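Local atomic coordinates of monopolin complex subunit CSM1 (Candida glabrata, PDB entry 6MJC), a protein that belongs to the monopolin complex and probably helps recruit it to the kinetochore by binding a peptide of Dsn1. Residues G18-R23 / N41-Y46. Residues are numbered along the deposited sequence; the frame is centred on the assembly and turned at random.
Sequences GVRVHR and NGIMDY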
# COMPACT_ATOMS: atom_id res chain seq x y z
N GLY A 18 6.35 -11.25 6.40
CA GLY A 18 6.88 -10.78 5.14
C GLY A 18 6.78 -9.30 4.89
O GLY A 18 7.11 -8.84 3.79
N VAL A 19 6.33 -8.53 5.88
CA VAL A 19 6.06 -7.11 5.74
C VAL A 19 7.08 -6.33 6.56
O VAL A 19 7.31 -6.63 7.73
CB VAL A 19 4.63 -6.79 6.20
CG1 VAL A 19 4.47 -5.29 6.53
CG2 VAL A 19 3.63 -7.22 5.16
N ARG A 20 7.69 -5.32 5.95
CA ARG A 20 8.67 -4.51 6.65
C ARG A 20 8.28 -3.05 6.47
O ARG A 20 8.32 -2.53 5.35
CB ARG A 20 10.08 -4.77 6.13
CG ARG A 20 10.48 -6.23 6.15
CD ARG A 20 11.81 -6.47 5.44
NE ARG A 20 11.69 -6.43 3.99
CZ ARG A 20 11.16 -7.41 3.25
NH1 ARG A 20 10.69 -8.51 3.81
NH2 ARG A 20 11.11 -7.29 1.93
N VAL A 21 7.91 -2.38 7.56
CA VAL A 21 7.46 -0.99 7.46
C VAL A 21 8.60 -0.06 7.79
O VAL A 21 9.24 -0.21 8.82
CB VAL A 21 6.26 -0.72 8.37
CG1 VAL A 21 5.88 0.77 8.32
CG2 VAL A 21 5.10 -1.57 7.91
N HIS A 22 8.84 0.95 6.96
CA HIS A 22 10.08 1.72 7.03
C HIS A 22 9.85 3.11 7.62
O HIS A 22 10.43 3.46 8.64
CB HIS A 22 10.69 1.81 5.61
CG HIS A 22 11.02 0.48 5.01
ND1 HIS A 22 11.89 -0.42 5.59
CD2 HIS A 22 10.57 -0.11 3.87
CE1 HIS A 22 11.97 -1.50 4.83
NE2 HIS A 22 11.18 -1.34 3.78
N ARG A 23 9.06 3.91 6.94
CA ARG A 23 8.75 5.28 7.31
C ARG A 23 7.26 5.32 7.54
O ARG A 23 6.50 4.68 6.81
CB ARG A 23 9.17 6.22 6.18
CG ARG A 23 8.53 7.60 6.21
CD ARG A 23 9.00 8.46 7.39
NE ARG A 23 8.39 9.80 7.39
CZ ARG A 23 8.46 10.67 8.39
NH1 ARG A 23 9.13 10.35 9.49
NH2 ARG A 23 7.87 11.86 8.29
N ASN A 41 12.23 -14.45 -3.45
CA ASN A 41 11.67 -14.59 -4.79
C ASN A 41 11.47 -13.23 -5.45
O ASN A 41 11.91 -13.00 -6.58
CB ASN A 41 10.35 -15.35 -4.73
CG ASN A 41 10.43 -16.58 -3.86
OD1 ASN A 41 10.70 -16.48 -2.66
ND2 ASN A 41 10.20 -17.75 -4.45
N GLY A 42 10.80 -12.31 -4.76
CA GLY A 42 10.59 -10.98 -5.28
C GLY A 42 10.22 -10.03 -4.18
O GLY A 42 9.62 -10.42 -3.17
N ILE A 43 10.62 -8.77 -4.33
CA ILE A 43 10.30 -7.73 -3.37
C ILE A 43 9.56 -6.62 -4.08
O ILE A 43 10.00 -6.14 -5.13
CB ILE A 43 11.56 -7.18 -2.68
CG1 ILE A 43 12.16 -8.24 -1.75
CG2 ILE A 43 11.20 -5.93 -1.90
CD1 ILE A 43 13.46 -7.81 -1.09
N MET A 44 8.49 -6.15 -3.45
CA MET A 44 7.73 -5.00 -3.90
C MET A 44 7.69 -3.96 -2.79
O MET A 44 7.42 -4.29 -1.63
CB MET A 44 6.32 -5.44 -4.28
CG MET A 44 5.45 -4.33 -4.77
SD MET A 44 5.97 -3.85 -6.45
CE MET A 44 4.92 -2.45 -6.56
N ASP A 45 8.03 -2.73 -3.15
CA ASP A 45 7.87 -1.60 -2.25
C ASP A 45 6.60 -0.86 -2.61
O ASP A 45 6.27 -0.64 -3.79
CB ASP A 45 9.08 -0.66 -2.30
CG ASP A 45 10.29 -1.19 -1.56
OD1 ASP A 45 10.37 -1.05 -0.32
OD2 ASP A 45 11.18 -1.73 -2.22
N TYR A 46 5.87 -0.45 -1.58
CA TYR A 46 4.65 0.32 -1.77
C TYR A 46 4.37 1.13 -0.53
O TYR A 46 4.88 0.86 0.56
CB TYR A 46 3.45 -0.59 -2.12
CG TYR A 46 3.10 -1.67 -1.11
CD1 TYR A 46 2.18 -1.41 -0.10
CD2 TYR A 46 3.64 -2.93 -1.19
CE1 TYR A 46 1.83 -2.41 0.85
CE2 TYR A 46 3.31 -3.94 -0.24
CZ TYR A 46 2.40 -3.67 0.75
OH TYR A 46 2.03 -4.64 1.67
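R20 NH2, hydrogen-bonded to both S36 OG and the carbonyl oxygen of G38, lies at the same time against the side chain of I43, 3.9 Å from its CD1. The two side chains meet on one face of an antiparallel sheet: segment 18-23 leads along strand 19-26, and I43 stands at the approach to strand 44-52, its next-nearest neighbour, with strand 30-37 running between them. The nearest CA atoms of the two segments, those of R20 and D45, are accordingly 9.4 Å apart, and side chains alone bridge the gap over the middle strand. In R20 the bend at chi3 (-76°) turns the guanidinium toward strand 30-37 and I43, whose side chain it meets at about a right angle. CG1 and CD1 of I43 both pack against NH2, joined by CG2 at 4.1 Å, and CD1 comes in obliquely to the guanidinium plane.

Two residues further along each segment, H22 and D45 face each other more loosely. NE2 of H22 stops 4.2 Å from D45 OD1, too far for a hydrogen bond, with the imidazole and carboxylate planes 40° apart. The other carboxylate oxygen, OD2, forms a salt bridge with R74; R20 NH2, 6.7 Å from OD1, is too distant to pair with D45, whereas H22, if protonated, could add a modest attraction. On the reverse face of the sheet, V19, M44 and Y46 pack against helix 101-113. Back at H22, the carbonyl oxygen of R20 sits over one face of the imidazole, 3.5 Å from its plane and off centre.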